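Local coordinates for protein apical membrane antigen 1 (Toxoplasma gondii, PDB 3ZLE) that probably takes part in host cell invasion by sporozoites, as a parasite-surface partner of a RON2 protein at the moving junction, at residues 21-24 / 25-28; 124-127 / 128-132; 149-152 / 153-156; 252-255 / 256-260; 349-352 / 353-356. All blocks are in the same frame, centred on the assembly; numbering follows the deposited sequence.

Contact 1: residues 21-24 / 25-28; sequences RFNI and PQVH
Asn23 caps the short helix that follows it, and its backbone and side-chain oxygens both accept hydrogen bonds from the first turn. The backbone bond is the firmer: Val27 N donates to Asn23 O at 2.8 Å, close to straight at hydrogen. Asn23 OD1 adds a weak capping bond from Gln26 N at 3.4 Å. The carboxamide gets there because its CG stands anti to the backbone N (chi1 -176°), which lays Asn23 CG against Gln26 CB at 3.4 Å. The two amide planes are turned 52° apart, and Asn23 ND2 approaches Gln26 OE1 to 3.2 Å at an angle too poor for a hydrogen bond. One residue on, His28 N donates to Ile24 O at 2.7 Å. Pro25 fits the first turn, having no N-H to offer, and its CD lies 3.5 Å from Ile24 CB. Farther out, the His28 ring is fixed by Cys50 N and Gly31 O, while Arg21 NH1 bonds to the carbonyls of Cys218 and Gln215. The turn comes soon after helix 13-20, whose Phe18 meets the ring of Phe22, and its Ile24 and Pro25 rest on Trp303 of strand 303-308.

Contact 2: residues 124-127 / 128-132; sequences CALY and AYSTI
Ser130 turns its hydroxyl back on Leu126, one helical turn earlier. Ser130 OG stands anti to its own carbonyl carbon (chi1 -52°), a setting that brings it within 2.8 Å of Leu126 O in a hydrogen bond. Ser130 N donates to the same oxygen at 2.9 Å, and the two donors arrive from opposite faces of the carbonyl plane, so one acceptor is gripped twice. Leu126 CD1 lies alongside, 4.0 Å from Ser130 OG. Thr131 OG1 repeats the gesture one residue later, donating to Tyr127 O at 2.8 Å from 28° outside the carbonyl plane. One residue before Ser130, Tyr129 N bonds to Ala125 O at 2.8 Å, in the carbonyl plane. Tyr127 and Tyr129 diverge from the helix: the phenol of Tyr127 is anchored by Phe100 O and Tyr94 OH; that of Tyr129 bonds to Glu208, and its ring makes a cation-pi contact with Lys145. Cys124 is joined by a disulfide to Cys157 of strand 156-159, and Ala125 and Ala128 pack on Phe148. Serine and threonine hydroxyls bonding to the carbonyl four residues back are characteristic of helices, here near the C-terminal end of one bound to an antiparallel sheet, consistent with a PAN-type module.

Contact 3: residues 149-152 / 153-156; sequences VYDA and VSRK
Val153 is the first residue of its segment to meet Asp151: its N-H points to OD1 of the aspartate at 3.1 Å, closing an Asx turn at the tip of the hairpin between strands 148-151 and 156-159. The donor comes from well above the carboxylate plane, 61° out of it. Ser154 then addresses the other oxygen. Its OG, lodged between its own backbone N and carbonyl carbon (chi1 59°), donates to Asp151 OD2 at 2.7 Å, again from outside the carboxylate plane, while Ser154 N adds a weak bond to the same atom at 3.4 Å. Arg155 takes up a left-handed backbone conformation and, with Lys156, faces Asp151 across the hairpin, which makes a G1 beta bulge. Its side chain runs beside that of Tyr150, both pointing the same way, with Tyr150 OH 3.7 Å from Arg155 CB; that hydroxyl also bonds to a glycerol, probably from the crystallisation liquor. Lys156 restores the strand pairing. Asp151 N gives an almost straight bond to Lys156 O at 2.9 Å, and Lys156 N returns one at 3.2 Å on a lone pair of Asp151 O, in the carbonyl plane. Lys156 NZ forms a salt bridge with Asp104. Ala198 N, in the loop beside strand 199-202, is a further donor to Asp151 OD1. The buried carboxylate is thus met by three backbone N-H groups, one of them weakly, and a hydroxyl, which probably favours the ionised form and holds the turn closed.

Contact 4: residues 252-255 / 256-260; sequences NKEE and CWKRV
Glu254 and Glu255 each reach four residues ahead, to Lys258 and Arg259, across the first turns of helix 253-262. This helix opens with an N-cap: Asn252 OD1 accepts from Glu255 N at 3.3 Å, nearly in line with the side-chain C=O. The packed side of the helix belongs to Cys256 and Trp257. Cys256 CB sits 3.2 Å from Lys253 O, and its sulfur forms a disulfide with Cys317 on strand 315-320, while the side chain also rests on Ala304 and Phe306 of the neighbouring strand. Trp257 CG stands anti to the backbone N (chi1 168°), which turns the indole so that Glu254 O lies at its edge, in the ring plane; the ring meets Tyr336, and NE1 bonds to Gly340 O. Arg259 is intermediate, its bent side chain lying against strand 315-320 and giving NH2 to Gln249 O. Glu255 OE2 and Arg259 NH1 form a salt bridge at 3.2 Å whose hydrogen bond is weak because it bends strongly at hydrogen; the two planes are turned 60° apart. Glu255 OE1 is held by Thr251. Looser and wetter, Glu254 and Lys258 run side by side as extended chains and form a long salt bridge, 3.6 Å from Glu254 OE2 to Lys258 NZ. One water bridges that gap, donating to Glu254 OE2 at 2.6 Å and accepting from Lys258 NZ at 3.2 Å.

Contact 5: residues 349-352 / 353-356; sequences QCDS and ASFI
A tight turn at the protein surface is built round Asp351, whose carbonyl oxygen accepts from both Ser354 and Phe355. Ser354 N lies 3.3 Å from Asp351 O, closing a beta turn with Ser352 and Ala353 at its corners, and comes from above the carbonyl plane, 52° out of it. Phe355 N is nearer, 2.9 Å from Asp351 O, and almost in line with the carbonyl bond; this bond closes an alpha turn round the beta turn. The carboxylate turns toward the next residues, its CG anti to the backbone N (chi1 168°). From there Asp351 OD1 accepts a weak bond from Ala353 N at 3.4 Å, while the very short approach of OD2 to Ser354 OG is doubtful. This loop runs between strands 344-345 and 358-359 and enters the cysteine-rich C-terminal part of the ectodomain, where the Cys350-Cys372 bridge interleaves with Cys362-Cys384 and Cys365-Cys385. At the Cys350-Cys372 bridge the turn folds Phe355 back on Cys350. Cys350 SG makes an oblique sulfur-aromatic contact with the ring, 4.3 Å from the Phe355 centroid and 35° off the normal, its nearest ring atom being Phe355 CD2 at 3.8 Å. Phe355 CB, for its part, lies 3.2 Å from Asp351 O. Ser352 links the turn to the far side of the disulfide, its OG bonding to Cys372 O and its N to Asn375 OD1.

In the fold
The five contacts follow one another along the chain without overlap. Contacts 2 and 3 alone touch: their centres are 15 Å apart, and Cys124 SG lies 3.9 Å from Val149 O, where the helix packs on the sheet whose hairpin carries contact 3. Contact 1, its centre about 11 Å from the centre of the chain, is the most central of the set; its centre is 20 Å from that of contact 4, which lies on the opposite side of the chain's centre from contact 2. Contact 5 is remote, its centre about 33 Å from that of the chain and 43 Å from that of contact 2.

Contact 1: residues 21-24 / 25-28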
loop_
_atom_site.group_PDB
_atom_site.type_symbol
_atom_site.label_atom_id
_atom_site.label_comp_id
_atom_site.label_asym_id
_atom_site.label_seq_id
_atom_site.Cartn_x
_atom_site.Cartn_y
_atom_site.Cartn_z
ATOM N N ARG A 21 5.268 0.468 -13.247
ATOM C CA ARG A 21 5.026 0.012 -11.882
ATOM C C ARG A 21 4.267 1.094 -11.137
ATOM O O ARG A 21 3.659 0.828 -10.088
ATOM C CB ARG A 21 6.341 -0.203 -11.147
ATOM C CG ARG A 21 7.238 -1.312 -11.580
ATOM C CD ARG A 21 8.523 -1.234 -10.669
ATOM N NE ARG A 21 9.480 -2.328 -10.857
ATOM C CZ ARG A 21 9.481 -3.473 -10.134
ATOM N NH1 ARG A 21 8.503 -3.722 -9.281
ATOM N NH2 ARG A 21 10.437 -4.391 -10.317
ATOM N N PHE A 22 4.459 2.341 -11.551
ATOM C CA PHE A 22 3.947 3.464 -10.753
ATOM C C PHE A 22 2.588 3.935 -11.251
ATOM O O PHE A 22 2.006 4.914 -10.737
ATOM C CB PHE A 22 5.026 4.600 -10.660
ATOM C CG PHE A 22 6.324 4.129 -10.057
ATOM C CD1 PHE A 22 6.449 4.014 -8.692
ATOM C CD2 PHE A 22 7.333 3.587 -10.866
ATOM C CE1 PHE A 22 7.570 3.449 -8.108
ATOM C CE2 PHE A 22 8.480 3.079 -10.308
ATOM C CZ PHE A 22 8.581 2.944 -8.915
ATOM N N ASN A 23 2.039 3.205 -12.223
ATOM C CA ASN A 23 0.662 3.461 -12.653
ATOM C C ASN A 23 -0.313 2.706 -11.788
ATOM O O ASN A 23 -0.816 1.645 -12.156
ATOM C CB ASN A 23 0.470 3.064 -14.080
ATOM C CG ASN A 23 -0.896 3.404 -14.578
ATOM O OD1 ASN A 23 -1.780 3.802 -13.808
ATOM N ND2 ASN A 23 -1.079 3.299 -15.871
ATOM N N ILE A 24 -0.490 3.226 -10.594
ATOM C CA ILE A 24 -1.215 2.566 -9.511
ATOM C C ILE A 24 -2.698 2.159 -9.791
ATOM O O ILE A 24 -3.151 1.079 -9.352
ATOM C CB ILE A 24 -1.079 3.433 -8.238
ATOM C CG1 ILE A 24 0.371 3.288 -7.695
ATOM C CG2 ILE A 24 -2.101 3.036 -7.173
ATOM C CD1 ILE A 24 0.586 3.969 -6.342
ATOM N N PRO A 25 -3.504 3.064 -10.398
ATOM C CA PRO A 25 -4.879 2.633 -10.726
ATOM C C PRO A 25 -4.857 1.457 -11.655
ATOM O O PRO A 25 -5.694 0.579 -11.550
ATOM C CB PRO A 25 -5.458 3.842 -11.480
ATOM C CG PRO A 25 -4.597 5.013 -11.070
ATOM C CD PRO A 25 -3.225 4.441 -10.848
ATOM N N GLN A 26 -3.937 1.454 -12.615
ATOM C CA GLN A 26 -3.792 0.300 -13.453
ATOM C C GLN A 26 -3.288 -0.953 -12.705
ATOM O O GLN A 26 -3.922 -2.002 -12.779
ATOM C CB GLN A 26 -2.914 0.618 -14.631
ATOM C CG GLN A 26 -2.783 -0.532 -15.616
ATOM C CD GLN A 26 -2.418 -0.029 -16.991
ATOM O OE1 GLN A 26 -2.819 1.062 -17.380
ATOM N NE2 GLN A 26 -1.579 -0.783 -17.701
ATOM N N VAL A 27 -2.131 -0.880 -12.039
ATOM C CA VAL A 27 -1.511 -2.136 -11.524
ATOM C C VAL A 27 -2.136 -2.556 -10.168
ATOM O O VAL A 27 -2.242 -3.712 -9.878
ATOM C CB VAL A 27 0.038 -2.070 -11.391
ATOM C CG1 VAL A 27 0.708 -1.712 -12.718
ATOM C CG2 VAL A 27 0.456 -1.084 -10.303
ATOM N N HIS A 28 -2.605 -1.613 -9.383
ATOM C CA HIS A 28 -3.250 -1.987 -8.141
ATOM C C HIS A 28 -4.788 -2.075 -8.249
ATOM O O HIS A 28 -5.363 -3.109 -7.907
ATOM C CB HIS A 28 -2.812 -1.052 -7.010
ATOM C CG HIS A 28 -3.322 -1.431 -5.661
ATOM N ND1 HIS A 28 -3.029 -2.637 -5.054
ATOM C CD2 HIS A 28 -4.146 -0.757 -4.805
ATOM C CE1 HIS A 28 -3.641 -2.682 -3.878
ATOM N NE2 HIS A 28 -4.307 -1.543 -3.700
#

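Contact 2: residues 124-127 / 128-132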
loop_
_atom_site.group_PDB
_atom_site.type_symbol
_atom_site.label_atom_id
_atom_site.label_comp_id
_atom_site.label_asym_id
_atom_site.label_seq_id
_atom_site.Cartn_x
_atom_site.Cartn_y
_atom_site.Cartn_z
ATOM N N CYS A 124 1.933 -16.378 0.508
ATOM C CA CYS A 124 0.999 -16.012 1.549
ATOM C C CYS A 124 -0.321 -15.565 0.926
ATOM O O CYS A 124 -1.408 -15.894 1.427
ATOM C CB CYS A 124 1.604 -14.953 2.475
ATOM S SG CYS A 124 0.608 -14.584 3.918
ATOM N N ALA A 125 -0.231 -15.010 -0.268
ATOM C CA ALA A 125 -1.428 -14.515 -0.956
ATOM C C ALA A 125 -2.190 -15.727 -1.479
ATOM O O ALA A 125 -3.420 -15.832 -1.264
ATOM C CB ALA A 125 -1.060 -13.563 -2.095
ATOM N N LEU A 126 -1.438 -16.707 -1.998
ATOM C CA LEU A 126 -2.030 -17.945 -2.558
ATOM C C LEU A 126 -2.678 -18.727 -1.448
ATOM O O LEU A 126 -3.720 -19.340 -1.643
ATOM C CB LEU A 126 -0.984 -18.842 -3.255
ATOM C CG LEU A 126 -1.543 -20.110 -3.943
ATOM C CD1 LEU A 126 -2.690 -19.747 -4.893
ATOM C CD2 LEU A 126 -0.475 -20.940 -4.695
ATOM N N TYR A 127 -2.043 -18.711 -0.275
ATOM C CA TYR A 127 -2.539 -19.470 0.862
ATOM C C TYR A 127 -3.862 -18.886 1.313
ATOM O O TYR A 127 -4.775 -19.617 1.622
ATOM C CB TYR A 127 -1.544 -19.420 2.010
ATOM C CG TYR A 127 -1.947 -20.151 3.235
ATOM C CD1 TYR A 127 -2.144 -21.525 3.215
ATOM C CD2 TYR A 127 -2.088 -19.488 4.451
ATOM C CE1 TYR A 127 -2.480 -22.208 4.360
ATOM C CE2 TYR A 127 -2.343 -20.190 5.622
ATOM C CZ TYR A 127 -2.574 -21.534 5.569
ATOM O OH TYR A 127 -2.904 -22.239 6.728
ATOM N N ALA A 128 -3.956 -17.578 1.319
ATOM C CA ALA A 128 -5.221 -16.883 1.602
ATOM C C ALA A 128 -6.242 -17.207 0.503
ATOM O O ALA A 128 -7.389 -17.500 0.798
ATOM C CB ALA A 128 -5.001 -15.405 1.649
ATOM N N TYR A 129 -5.806 -17.132 -0.749
ATOM C CA TYR A 129 -6.704 -17.252 -1.906
ATOM C C TYR A 129 -7.353 -18.646 -1.909
ATOM O O TYR A 129 -8.540 -18.761 -2.145
ATOM C CB TYR A 129 -5.917 -17.041 -3.178
ATOM C CG TYR A 129 -6.726 -16.962 -4.432
ATOM C CD1 TYR A 129 -7.212 -15.755 -4.868
ATOM C CD2 TYR A 129 -6.871 -18.076 -5.280
ATOM C CE1 TYR A 129 -7.916 -15.649 -6.054
ATOM C CE2 TYR A 129 -7.526 -17.960 -6.495
ATOM C CZ TYR A 129 -8.055 -16.738 -6.870
ATOM O OH TYR A 129 -8.713 -16.568 -8.073
ATOM N N SER A 130 -6.594 -19.639 -1.432
ATOM C CA SER A 130 -7.049 -21.001 -1.303
ATOM C C SER A 130 -7.859 -21.276 -0.050
ATOM O O SER A 130 -8.359 -22.379 0.116
ATOM C CB SER A 130 -5.855 -21.946 -1.259
ATOM O OG SER A 130 -4.998 -21.700 -2.338
ATOM N N THR A 131 -7.789 -20.389 0.930
ATOM C CA THR A 131 -8.467 -20.693 2.184
ATOM C C THR A 131 -9.942 -20.563 1.979
ATOM O O THR A 131 -10.423 -19.519 1.553
ATOM C CB THR A 131 -8.029 -19.798 3.335
ATOM O OG1 THR A 131 -6.680 -20.104 3.675
ATOM C CG2 THR A 131 -8.901 -20.050 4.539
ATOM N N ILE A 132 -10.663 -21.642 2.240
ATOM C CA ILE A 132 -12.124 -21.592 2.232
ATOM C C ILE A 132 -12.659 -20.814 3.429
ATOM O O ILE A 132 -12.560 -21.253 4.589
ATOM C CB ILE A 132 -12.755 -22.999 2.150
ATOM C CG1 ILE A 132 -12.411 -23.653 0.806
ATOM C CG2 ILE A 132 -14.269 -22.935 2.365
ATOM C CD1 ILE A 132 -11.571 -24.903 0.935
#

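Contact 3: residues 149-152 / 153-156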
loop_
_atom_site.group_PDB
_atom_site.type_symbol
_atom_site.label_atom_id
_atom_site.label_comp_id
_atom_site.label_asym_id
_atom_site.label_seq_id
_atom_site.Cartn_x
_atom_site.Cartn_y
_atom_site.Cartn_z
ATOM N N VAL A 149 -1.490 -10.971 5.816
ATOM C CA VAL A 149 -0.390 -10.144 6.224
ATOM C C VAL A 149 0.819 -11.042 6.324
ATOM O O VAL A 149 0.761 -12.132 6.953
ATOM C CB VAL A 149 -0.652 -9.493 7.597
ATOM C CG1 VAL A 149 0.622 -8.818 8.102
ATOM C CG2 VAL A 149 -1.785 -8.454 7.505
ATOM N N TYR A 150 1.878 -10.703 5.585
ATOM C CA TYR A 150 3.089 -11.493 5.706
ATOM C C TYR A 150 4.025 -10.696 6.621
ATOM O O TYR A 150 4.090 -9.463 6.501
ATOM C CB TYR A 150 3.756 -11.709 4.323
ATOM C CG TYR A 150 5.128 -12.350 4.454
ATOM C CD1 TYR A 150 5.260 -13.620 4.992
ATOM C CD2 TYR A 150 6.291 -11.661 4.113
ATOM C CE1 TYR A 150 6.501 -14.233 5.102
ATOM C CE2 TYR A 150 7.536 -12.260 4.251
ATOM C CZ TYR A 150 7.626 -13.539 4.789
ATOM O OH TYR A 150 8.834 -14.155 4.994
ATOM N N ASP A 151 4.673 -11.362 7.580
ATOM C CA ASP A 151 5.700 -10.698 8.442
ATOM C C ASP A 151 7.121 -11.150 8.053
ATOM O O ASP A 151 7.451 -12.345 8.101
ATOM C CB ASP A 151 5.435 -11.036 9.916
ATOM C CG ASP A 151 6.482 -10.475 10.836
ATOM O OD1 ASP A 151 7.265 -9.628 10.382
ATOM O OD2 ASP A 151 6.552 -10.902 12.007
ATOM N N ALA A 152 7.926 -10.239 7.526
ATOM C CA ALA A 152 9.192 -10.688 6.912
ATOM C C ALA A 152 10.284 -10.948 7.934
ATOM O O ALA A 152 11.280 -11.568 7.628
ATOM C CB ALA A 152 9.653 -9.770 5.796
ATOM N N VAL A 153 10.004 -10.606 9.182
ATOM C CA VAL A 153 10.906 -10.889 10.262
ATOM C C VAL A 153 10.648 -12.282 10.829
ATOM O O VAL A 153 11.510 -13.134 10.760
ATOM C CB VAL A 153 10.792 -9.819 11.387
ATOM C CG1 VAL A 153 11.623 -10.198 12.594
ATOM C CG2 VAL A 153 11.232 -8.455 10.860
ATOM N N SER A 154 9.458 -12.535 11.360
ATOM C CA SER A 154 9.193 -13.898 11.832
ATOM C C SER A 154 9.171 -14.890 10.669
ATOM O O SER A 154 9.293 -16.070 10.891
ATOM C CB SER A 154 7.882 -13.991 12.599
ATOM O OG SER A 154 6.810 -13.590 11.789
ATOM N N ARG A 155 9.075 -14.382 9.428
ATOM C CA ARG A 155 8.756 -15.197 8.250
ATOM C C ARG A 155 7.495 -15.991 8.424
ATOM O O ARG A 155 7.482 -17.184 8.178
ATOM C CB ARG A 155 9.920 -16.130 7.867
ATOM C CG ARG A 155 11.181 -15.354 7.549
ATOM C CD ARG A 155 12.345 -16.256 7.173
ATOM N NE ARG A 155 13.417 -15.438 6.613
ATOM C CZ ARG A 155 14.546 -15.131 7.261
ATOM N NH1 ARG A 155 14.838 -15.659 8.456
ATOM N NH2 ARG A 155 15.390 -14.299 6.715
ATOM N N LYS A 156 6.444 -15.325 8.917
ATOM C CA LYS A 156 5.146 -15.961 9.121
ATOM C C LYS A 156 4.040 -15.375 8.236
ATOM O O LYS A 156 3.976 -14.172 8.018
ATOM C CB LYS A 156 4.731 -15.828 10.575
ATOM C CG LYS A 156 5.400 -16.849 11.493
ATOM C CD LYS A 156 5.185 -16.476 12.939
ATOM C CE LYS A 156 6.238 -17.135 13.798
ATOM N NZ LYS A 156 6.071 -18.618 13.826
#

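Contact 4: residues 252-255 / 256-260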
loop_
_atom_site.group_PDB
_atom_site.type_symbol
_atom_site.label_atom_id
_atom_site.label_comp_id
_atom_site.label_asym_id
_atom_site.label_seq_id
_atom_site.Cartn_x
_atom_site.Cartn_y
_atom_site.Cartn_z
ATOM N N ASN A 252 11.761 14.462 8.067
ATOM C CA ASN A 252 12.617 13.506 7.376
ATOM C C ASN A 252 11.812 12.589 6.462
ATOM O O ASN A 252 10.597 12.559 6.515
ATOM C CB ASN A 252 13.435 12.681 8.371
ATOM C CG ASN A 252 12.566 11.973 9.384
ATOM O OD1 ASN A 252 11.583 11.339 9.032
ATOM N ND2 ASN A 252 12.862 12.178 10.657
ATOM N N LYS A 253 12.511 11.914 5.572
ATOM C CA LYS A 253 11.895 11.284 4.431
ATOM C C LYS A 253 10.914 10.165 4.833
ATOM O O LYS A 253 9.812 10.085 4.311
ATOM C CB LYS A 253 12.982 10.787 3.475
ATOM C CG LYS A 253 13.838 9.642 3.996
ATOM C CD LYS A 253 15.089 9.533 3.121
ATOM C CE LYS A 253 16.080 8.474 3.569
ATOM N NZ LYS A 253 17.130 8.379 2.482
ATOM N N GLU A 254 11.188 9.539 5.958
ATOM C CA GLU A 254 10.313 8.490 6.452
ATOM C C GLU A 254 8.944 9.049 6.882
ATOM O O GLU A 254 7.894 8.360 6.787
ATOM C CB GLU A 254 10.980 7.775 7.635
ATOM C CG GLU A 254 9.976 7.078 8.555
ATOM C CD GLU A 254 10.640 6.272 9.679
ATOM O OE1 GLU A 254 11.842 5.869 9.547
ATOM O OE2 GLU A 254 9.945 6.035 10.703
ATOM N N GLU A 255 8.962 10.276 7.396
ATOM C CA GLU A 255 7.745 10.951 7.766
ATOM C C GLU A 255 6.939 11.189 6.486
ATOM O O GLU A 255 5.749 10.946 6.460
ATOM C CB GLU A 255 8.063 12.280 8.503
ATOM C CG GLU A 255 6.888 13.252 8.677
ATOM C CD GLU A 255 7.207 14.414 9.644
ATOM O OE1 GLU A 255 7.990 14.218 10.594
ATOM O OE2 GLU A 255 6.673 15.522 9.460
ATOM N N CYS A 256 7.612 11.569 5.411
ATOM C CA CYS A 256 6.946 11.719 4.117
ATOM C C CYS A 256 6.338 10.391 3.647
ATOM O O CYS A 256 5.233 10.358 3.138
ATOM C CB CYS A 256 7.905 12.273 3.059
ATOM S SG CYS A 256 7.151 12.625 1.445
ATOM N N TRP A 257 7.057 9.306 3.865
ATOM C CA TRP A 257 6.604 7.995 3.455
ATOM C C TRP A 257 5.315 7.591 4.198
ATOM O O TRP A 257 4.387 7.067 3.610
ATOM C CB TRP A 257 7.733 6.977 3.683
ATOM C CG TRP A 257 7.293 5.529 3.562
ATOM C CD1 TRP A 257 7.005 4.856 2.417
ATOM C CD2 TRP A 257 7.074 4.602 4.645
ATOM N NE1 TRP A 257 6.632 3.553 2.712
ATOM C CE2 TRP A 257 6.673 3.373 4.068
ATOM C CE3 TRP A 257 7.249 4.675 6.030
ATOM C CZ2 TRP A 257 6.384 2.217 4.841
ATOM C CZ3 TRP A 257 6.976 3.519 6.807
ATOM C CH2 TRP A 257 6.617 2.295 6.197
ATOM N N LYS A 258 5.250 7.904 5.480
ATOM C CA LYS A 258 4.047 7.680 6.271
ATOM C C LYS A 258 2.888 8.580 5.898
ATOM O O LYS A 258 1.724 8.182 6.001
ATOM C CB LYS A 258 4.361 7.867 7.727
ATOM C CG LYS A 258 4.958 6.641 8.339
ATOM C CD LYS A 258 5.370 6.882 9.770
ATOM C CE LYS A 258 5.915 5.597 10.331
ATOM N NZ LYS A 258 6.534 5.734 11.657
ATOM N N ARG A 259 3.209 9.794 5.471
ATOM C CA ARG A 259 2.211 10.800 5.222
ATOM C C ARG A 259 1.406 10.488 3.987
ATOM O O ARG A 259 0.208 10.736 3.950
ATOM C CB ARG A 259 2.886 12.157 5.065
ATOM C CG ARG A 259 1.934 13.328 4.979
ATOM C CD ARG A 259 2.404 14.456 5.901
ATOM N NE ARG A 259 3.257 15.419 5.233
ATOM C CZ ARG A 259 4.233 16.116 5.841
ATOM N NH1 ARG A 259 4.551 15.882 7.097
ATOM N NH2 ARG A 259 4.886 17.046 5.181
ATOM N N VAL A 260 2.082 10.076 2.923
ATOM C CA VAL A 260 1.404 9.804 1.690
ATOM C C VAL A 260 0.373 8.693 1.871
ATOM O O VAL A 260 -0.732 8.765 1.334
ATOM C CB VAL A 260 2.429 9.492 0.595
ATOM C CG1 VAL A 260 3.220 8.227 0.904
ATOM C CG2 VAL A 260 1.841 9.515 -0.761
HETATM O O HOH W 1 9.294 4.644 12.805
#

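Contact 5: residues 349-352 / 353-356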
loop_
_atom_site.group_PDB
_atom_site.type_symbol
_atom_site.label_atom_id
_atom_site.label_comp_id
_atom_site.label_asym_id
_atom_site.label_seq_id
_atom_site.Cartn_x
_atom_site.Cartn_y
_atom_site.Cartn_z
ATOM N N GLN A 349 19.590 1.407 -14.678
ATOM C CA GLN A 349 20.706 1.920 -15.398
ATOM C C GLN A 349 20.366 2.177 -16.833
ATOM O O GLN A 349 19.347 1.731 -17.353
ATOM C CB GLN A 349 21.909 1.003 -15.289
ATOM C CG GLN A 349 22.706 1.277 -14.016
ATOM C CD GLN A 349 23.952 0.424 -13.888
ATOM O OE1 GLN A 349 24.141 -0.532 -14.635
ATOM N NE2 GLN A 349 24.813 0.771 -12.931
ATOM N N CYS A 350 21.325 2.749 -17.513
ATOM C CA CYS A 350 21.088 3.494 -18.681
ATOM C C CYS A 350 22.334 3.138 -19.490
ATOM O O CYS A 350 23.348 2.820 -18.908
ATOM C CB CYS A 350 21.038 4.964 -18.218
ATOM S SG CYS A 350 21.300 6.217 -19.384
ATOM N N ASP A 351 22.227 2.981 -20.797
ATOM C CA ASP A 351 23.441 2.587 -21.587
ATOM C C ASP A 351 24.110 3.793 -22.251
ATOM O O ASP A 351 23.585 4.341 -23.231
ATOM C CB ASP A 351 23.053 1.538 -22.630
ATOM C CG ASP A 351 24.159 1.281 -23.674
ATOM O OD1 ASP A 351 25.368 1.282 -23.334
ATOM O OD2 ASP A 351 23.795 1.018 -24.835
ATOM N N SER A 352 25.223 4.248 -21.668
ATOM C CA SER A 352 25.863 5.497 -22.069
ATOM C C SER A 352 26.267 5.500 -23.524
ATOM O O SER A 352 26.217 6.545 -24.178
ATOM C CB SER A 352 27.104 5.781 -21.219
ATOM O OG SER A 352 26.804 6.671 -20.165
ATOM N N ALA A 353 26.749 4.351 -24.005
ATOM C CA ALA A 353 27.215 4.228 -25.403
ATOM C C ALA A 353 26.159 4.521 -26.473
ATOM O O ALA A 353 26.495 5.001 -27.547
ATOM C CB ALA A 353 27.882 2.869 -25.653
ATOM N N SER A 354 24.894 4.222 -26.205
ATOM C CA SER A 354 23.867 4.323 -27.262
ATOM C C SER A 354 22.791 5.358 -26.949
ATOM O O SER A 354 22.016 5.753 -27.832
ATOM C CB SER A 354 23.207 2.977 -27.488
ATOM O OG SER A 354 22.750 2.458 -26.255
ATOM N N PHE A 355 22.649 5.675 -25.664
ATOM C CA PHE A 355 21.634 6.619 -25.220
ATOM C C PHE A 355 21.768 7.952 -25.984
ATOM O O PHE A 355 22.813 8.607 -25.915
ATOM C CB PHE A 355 21.794 6.890 -23.733
ATOM C CG PHE A 355 20.666 7.692 -23.148
ATOM C CD1 PHE A 355 20.633 9.065 -23.307
ATOM C CD2 PHE A 355 19.559 7.062 -22.610
ATOM C CE1 PHE A 355 19.566 9.802 -22.845
ATOM C CE2 PHE A 355 18.504 7.811 -22.108
ATOM C CZ PHE A 355 18.515 9.172 -22.236
ATOM N N ILE A 356 20.698 8.377 -26.648
ATOM C CA ILE A 356 20.697 9.668 -27.334
ATOM C C ILE A 356 20.167 10.794 -26.428
ATOM O O ILE A 356 18.995 10.783 -26.030
ATOM C CB ILE A 356 19.837 9.644 -28.604
ATOM C CG1 ILE A 356 20.187 8.455 -29.493
ATOM C CG2 ILE A 356 19.954 10.962 -29.360
ATOM C CD1 ILE A 356 18.974 7.946 -30.256
#